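Local coordinates for protein endoglucanase A (Clostridium acetobutylicum, PDB 3IK2) that probably hydrolyses internal beta-1,4-glucosidic bonds of cellulose and related glucans, as a family 44 endoglucanase with a TIM-like barrel, at residues D203-L208 / D253-N258; Q207-V212 / A219-P224. All coordinates share one frame; numbering follows the deposited sequence.

Contact 1 (D203-L208 / D253-N258); sequences DKDTQL and DYYLDN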
loop_
_atom_site.group_PDB
_atom_site.type_symbol
_atom_site.label_atom_id
_atom_site.label_comp_id
_atom_site.label_asym_id
_atom_site.label_seq_id
_atom_site.Cartn_x
_atom_site.Cartn_y
_atom_site.Cartn_z
ATOM N N ASP A 203 -18.012 3.708 13.987
ATOM C CA ASP A 203 -18.295 2.901 15.178
ATOM C C ASP A 203 -17.580 1.550 15.137
ATOM O O ASP A 203 -16.935 1.154 16.109
ATOM C CB ASP A 203 -19.814 2.710 15.324
ATOM C CG ASP A 203 -20.178 1.676 16.366
ATOM O OD1 ASP A 203 -20.848 0.684 16.012
ATOM O OD2 ASP A 203 -19.796 1.842 17.545
ATOM N N LYS A 204 -17.680 0.868 14.004
ATOM C CA LYS A 204 -17.019 -0.428 13.830
ATOM C C LYS A 204 -15.505 -0.309 13.830
ATOM O O LYS A 204 -14.821 -1.084 14.487
ATOM C CB LYS A 204 -17.503 -1.098 12.551
ATOM C CG LYS A 204 -18.768 -1.924 12.760
ATOM C CD LYS A 204 -19.334 -2.359 11.430
ATOM C CE LYS A 204 -20.443 -3.400 11.628
ATOM N NZ LYS A 204 -20.921 -3.892 10.313
ATOM N N ASP A 205 -14.977 0.684 13.119
ATOM C CA ASP A 205 -13.551 0.964 13.183
ATOM C C ASP A 205 -13.113 1.263 14.597
ATOM O O ASP A 205 -12.030 0.854 15.013
ATOM C CB ASP A 205 -13.160 2.122 12.256
ATOM C CG ASP A 205 -12.987 1.676 10.841
ATOM O OD1 ASP A 205 -13.487 0.575 10.513
ATOM O OD2 ASP A 205 -12.373 2.421 10.055
ATOM N N THR A 206 -13.942 1.979 15.345
ATOM C CA THR A 206 -13.543 2.402 16.676
ATOM C C THR A 206 -13.491 1.205 17.638
ATOM O O THR A 206 -12.526 1.029 18.350
ATOM C CB THR A 206 -14.471 3.550 17.220
ATOM O OG1 THR A 206 -14.275 4.738 16.430
ATOM C CG2 THR A 206 -14.131 3.858 18.650
ATOM N N GLN A 207 -14.543 0.396 17.632
ATOM C CA GLN A 207 -14.654 -0.767 18.482
ATOM C C GLN A 207 -13.637 -1.843 18.108
ATOM O O GLN A 207 -13.046 -2.445 18.976
ATOM C CB GLN A 207 -16.067 -1.333 18.401
ATOM C CG GLN A 207 -17.151 -0.384 18.906
ATOM C CD GLN A 207 -18.526 -1.052 18.926
ATOM O OE1 GLN A 207 -18.674 -2.241 18.566
ATOM N NE2 GLN A 207 -19.543 -0.297 19.347
ATOM N N LEU A 208 -13.428 -2.062 16.812
ATOM C CA LEU A 208 -12.405 -3.014 16.370
ATOM C C LEU A 208 -10.997 -2.514 16.706
ATOM O O LEU A 208 -10.154 -3.281 17.158
ATOM C CB LEU A 208 -12.553 -3.336 14.882
ATOM C CG LEU A 208 -11.758 -4.516 14.300
ATOM C CD1 LEU A 208 -11.861 -5.791 15.201
ATOM C CD2 LEU A 208 -12.157 -4.835 12.808
ATOM N N ASP A 253 -11.955 13.956 6.428
ATOM C CA ASP A 253 -12.011 14.912 7.560
ATOM C C ASP A 253 -12.965 14.431 8.674
ATOM O O ASP A 253 -12.618 14.418 9.825
ATOM C CB ASP A 253 -12.495 16.299 7.073
ATOM C CG ASP A 253 -11.498 16.981 6.141
ATOM O OD1 ASP A 253 -10.323 16.558 6.100
ATOM O OD2 ASP A 253 -11.897 17.948 5.444
ATOM N N TYR A 254 -14.173 14.046 8.297
ATOM C CA TYR A 254 -15.128 13.459 9.215
ATOM C C TYR A 254 -14.491 12.294 9.942
ATOM O O TYR A 254 -14.619 12.182 11.170
ATOM C CB TYR A 254 -16.374 12.987 8.470
ATOM C CG TYR A 254 -17.315 12.086 9.287
ATOM C CD1 TYR A 254 -18.260 12.619 10.161
ATOM C CD2 TYR A 254 -17.250 10.689 9.165
ATOM C CE1 TYR A 254 -19.116 11.756 10.916
ATOM C CE2 TYR A 254 -18.089 9.851 9.875
ATOM C CZ TYR A 254 -19.019 10.385 10.739
ATOM O OH TYR A 254 -19.825 9.511 11.414
ATOM N N TYR A 255 -13.857 11.409 9.176
ATOM C CA TYR A 255 -13.311 10.188 9.735
ATOM C C TYR A 255 -12.156 10.477 10.693
ATOM O O TYR A 255 -12.161 9.963 11.811
ATOM C CB TYR A 255 -12.887 9.209 8.626
ATOM C CG TYR A 255 -12.312 7.904 9.174
ATOM C CD1 TYR A 255 -13.144 6.912 9.689
ATOM C CD2 TYR A 255 -10.937 7.675 9.171
ATOM C CE1 TYR A 255 -12.627 5.721 10.188
ATOM C CE2 TYR A 255 -10.398 6.494 9.668
ATOM C CZ TYR A 255 -11.251 5.515 10.166
ATOM O OH TYR A 255 -10.715 4.351 10.656
ATOM N N LEU A 256 -11.209 11.328 10.268
ATOM C CA LEU A 256 -10.051 11.725 11.106
ATOM C C LEU A 256 -10.434 12.454 12.365
ATOM O O LEU A 256 -9.958 12.135 13.463
ATOM C CB LEU A 256 -9.032 12.555 10.314
ATOM C CG LEU A 256 -8.183 11.868 9.220
ATOM C CD1 LEU A 256 -7.538 12.937 8.375
ATOM C CD2 LEU A 256 -7.112 10.921 9.790
ATOM N N ASP A 257 -11.310 13.437 12.207
ATOM C CA ASP A 257 -11.808 14.206 13.332
ATOM C C ASP A 257 -12.472 13.292 14.372
ATOM O O ASP A 257 -12.213 13.399 15.582
ATOM C CB ASP A 257 -12.786 15.286 12.842
ATOM C CG ASP A 257 -13.050 16.363 13.907
ATOM O OD1 ASP A 257 -12.196 16.592 14.794
ATOM O OD2 ASP A 257 -14.136 16.975 13.861
ATOM N N ASN A 258 -13.305 12.369 13.903
ATOM C CA ASN A 258 -14.042 11.520 14.844
ATOM C C ASN A 258 -13.195 10.424 15.503
ATOM O O ASN A 258 -13.404 10.084 16.673
ATOM C CB ASN A 258 -15.308 10.985 14.183
ATOM C CG ASN A 258 -16.450 12.025 14.208
ATOM O OD1 ASN A 258 -17.123 12.185 15.230
ATOM N ND2 ASN A 258 -16.665 12.720 13.086
#

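Contact 2 (Q207-V212 / A219-P224); sequences QLAQVV and AETFGP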
loop_
_atom_site.group_PDB
_atom_site.type_symbol
_atom_site.label_atom_id
_atom_site.label_comp_id
_atom_site.label_asym_id
_atom_site.label_seq_id
_atom_site.Cartn_x
_atom_site.Cartn_y
_atom_site.Cartn_z
ATOM N N GLN A 207 -14.543 0.396 17.632
ATOM C CA GLN A 207 -14.654 -0.767 18.482
ATOM C C GLN A 207 -13.637 -1.843 18.108
ATOM O O GLN A 207 -13.046 -2.445 18.976
ATOM C CB GLN A 207 -16.067 -1.333 18.401
ATOM C CG GLN A 207 -17.151 -0.384 18.906
ATOM C CD GLN A 207 -18.526 -1.052 18.926
ATOM O OE1 GLN A 207 -18.674 -2.241 18.566
ATOM N NE2 GLN A 207 -19.543 -0.297 19.347
ATOM N N LEU A 208 -13.428 -2.062 16.812
ATOM C CA LEU A 208 -12.405 -3.014 16.370
ATOM C C LEU A 208 -10.997 -2.514 16.706
ATOM O O LEU A 208 -10.154 -3.281 17.158
ATOM C CB LEU A 208 -12.553 -3.336 14.882
ATOM C CG LEU A 208 -11.758 -4.516 14.300
ATOM C CD1 LEU A 208 -11.861 -5.791 15.201
ATOM C CD2 LEU A 208 -12.157 -4.835 12.808
ATOM N N ALA A 209 -10.730 -1.224 16.514
ATOM C CA ALA A 209 -9.437 -0.691 16.955
ATOM C C ALA A 209 -9.245 -0.840 18.470
ATOM O O ALA A 209 -8.143 -1.116 18.922
ATOM C CB ALA A 209 -9.254 0.773 16.500
ATOM N N GLN A 210 -10.310 -0.691 19.268
ATOM C CA GLN A 210 -10.193 -0.930 20.718
ATOM C C GLN A 210 -9.840 -2.384 21.101
ATOM O O GLN A 210 -9.102 -2.622 22.056
ATOM C CB GLN A 210 -11.446 -0.468 21.468
ATOM C CG GLN A 210 -11.638 1.044 21.444
ATOM C CD GLN A 210 -11.893 1.638 22.822
ATOM O OE1 GLN A 210 -12.978 2.139 23.072
ATOM N NE2 GLN A 210 -10.888 1.576 23.732
ATOM N N VAL A 211 -10.362 -3.358 20.357
ATOM C CA VAL A 211 -9.963 -4.763 20.545
ATOM C C VAL A 211 -8.452 -4.977 20.321
ATOM O O VAL A 211 -7.780 -5.628 21.127
ATOM C CB VAL A 211 -10.778 -5.677 19.608
ATOM C CG1 VAL A 211 -10.124 -7.047 19.454
ATOM C CG2 VAL A 211 -12.235 -5.773 20.115
ATOM N N VAL A 212 -7.934 -4.423 19.227
ATOM C CA VAL A 212 -6.525 -4.537 18.898
ATOM C C VAL A 212 -5.646 -3.994 20.033
ATOM O O VAL A 212 -4.685 -4.649 20.460
ATOM C CB VAL A 212 -6.162 -3.832 17.528
ATOM C CG1 VAL A 212 -4.610 -3.737 17.317
ATOM C CG2 VAL A 212 -6.819 -4.553 16.348
ATOM N N ALA A 219 0.480 -2.798 18.847
ATOM C CA ALA A 219 0.115 -3.032 17.455
ATOM C C ALA A 219 -0.586 -1.811 16.864
ATOM O O ALA A 219 -1.256 -1.043 17.564
ATOM C CB ALA A 219 -0.739 -4.269 17.331
ATOM N N GLU A 220 -0.412 -1.640 15.561
ATOM C CA GLU A 220 -0.923 -0.471 14.838
ATOM C C GLU A 220 -2.206 -0.799 14.067
ATOM O O GLU A 220 -2.377 -1.931 13.565
ATOM C CB GLU A 220 0.137 0.035 13.871
ATOM C CG GLU A 220 1.224 0.844 14.559
ATOM C CD GLU A 220 2.359 1.195 13.605
ATOM O OE1 GLU A 220 2.421 0.632 12.480
ATOM O OE2 GLU A 220 3.218 2.009 13.997
ATOM N N THR A 221 -3.099 0.193 13.991
ATOM C CA THR A 221 -4.397 0.008 13.330
ATOM C C THR A 221 -4.463 0.830 12.075
ATOM O O THR A 221 -3.961 1.961 12.040
ATOM C CB THR A 221 -5.609 0.374 14.242
ATOM O OG1 THR A 221 -5.404 1.673 14.795
ATOM C CG2 THR A 221 -5.762 -0.666 15.351
ATOM N N PHE A 222 -5.072 0.225 11.052
ATOM C CA PHE A 222 -5.133 0.768 9.702
ATOM C C PHE A 222 -6.608 0.823 9.385
ATOM O O PHE A 222 -7.288 -0.230 9.428
ATOM C CB PHE A 222 -4.424 -0.162 8.676
ATOM C CG PHE A 222 -2.898 -0.139 8.759
ATOM C CD1 PHE A 222 -2.237 -0.578 9.911
ATOM C CD2 PHE A 222 -2.138 0.328 7.685
ATOM C CE1 PHE A 222 -0.851 -0.542 10.003
ATOM C CE2 PHE A 222 -0.740 0.344 7.737
ATOM C CZ PHE A 222 -0.079 -0.075 8.915
ATOM N N GLY A 223 -7.085 2.037 9.054
ATOM C CA GLY A 223 -8.478 2.277 8.686
ATOM C C GLY A 223 -8.664 3.567 7.902
ATOM O O GLY A 223 -7.789 4.422 7.901
ATOM N N PRO A 224 -9.808 3.710 7.201
ATOM C CA PRO A 224 -10.835 2.673 7.094
ATOM C C PRO A 224 -10.604 1.660 5.976
ATOM O O PRO A 224 -11.436 0.781 5.808
ATOM C CB PRO A 224 -12.130 3.489 6.825
ATOM C CG PRO A 224 -11.710 4.922 6.769
ATOM C CD PRO A 224 -10.231 4.928 6.501
#

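Contact 1 (D203-L208 / D253-N258)
Asp205 and Tyr255 alone join these two helical segments, each reaching across from its own helix. The backbones stand well apart, with CA of Asp205 9.9 Å from CA of Tyr255, and the side chains bridge the gap, crossing at about a right angle. Tyr255 makes most of the reach: with CG anti to its backbone N (chi1 180°), the ring extends from the helix and carries the phenol to the carboxylate. Tyr255 OH donates to Asp205 OD2 at 2.6 Å, a short bond that uses the anti lone pair of OD2, the one turned away from OD1. Carboxylate and ring planes are 85° apart, so the acid stands nearly perpendicular to the phenol instead of lying flat along it. OD2 is also 3.3 Å from both CE1 and CZ of Tyr255, while the CB of Asp205 lies 3.7 Å from Tyr255 OH. Both residues are buried, and the phenol would be expected to favour the ionised form of the acid. Both also pack on Pro224 of strand 220-226, so the pair is seated against the barrel wall. One turn along the second helix, Asn258 ND2 gives a hydrogen bond to Tyr254 O (2.9 Å, N-H...O angle 162°). The backbone N of Asn258 reaches the same oxygen from the opposite face of its carbonyl plane, so the amide is tied to its own helix. Tyr254 and Asn258 pack against Leu202, and Thr206 OG1 is hydrogen-bonded to Asn262 OD1, further ties between the same helices. A buried polar pair spanning helices 198-215 and 251-266, over strand 220-226, which lies between them in sequence, belongs to the helical layer of a (beta/alpha)8, TIM-type barrel.

Contact 2 (Q207-V212 / A219-P224)
The Phe222 ring, the flat group of this strand, has Glu220 O in plane at its edge and Phe381 packed edge-to-face with it; it also packs on Leu100 and Tyr98 and does not touch segment 207-212. Thr221 turns to the helix instead, and there Ala209 and Val212 meet Ala219 and Thr221. The pairing is that of helix 198-215 with strand 220-226, which follows it in the chain, in the (beta/alpha)8 barrel. Thr221 CG2 occupies the middle, between Ala209 CB at 3.9 Å and Val212 CG1 at 3.8 Å. The Val212 and Thr221 side chains lie alongside each other, running antiparallel, so Thr221 CG2 meets CB as well as CG1 of Val212. Val212 also packs on Tyr175 of the adjacent strand 174-177 and Leu103 of strand 99-103 beyond it, which extends this apolar layer. Thr221 divides its two branches: the methyl serves the helix, whereas OG1, between the backbone N and the carbonyl carbon at chi1 51°, is hydrogen-bonded to Leu270 O. Its polar end is thus satisfied beside a wholly apolar interface, which finishes at Ala219, just before the strand begins, with Val212 CG1 3.9 Å from Ala219 CB.

In the fold
Both contacts are buried and both use helix 198-215, through overlapping segments that share Gln207 and Leu208 but have different partners. Contact 1, with its centre about 20 Å from the centre of the chain, joins that helix to helix 251-266 through a polar pair; contact 2, about 17 Å from it, joins the helix to the barrel wall through methyl groups alone. The two centres are about 10 Å apart, and the later part of strand 220-226 connects them: Pro224, preceded by a cis peptide bond, has its CA 3.3 Å from Asp205 OD2 and its CG 3.5 Å from Tyr255 CZ. Across these segments, helix meets strand by apolar packing and helix meets helix by a hydrogen bond.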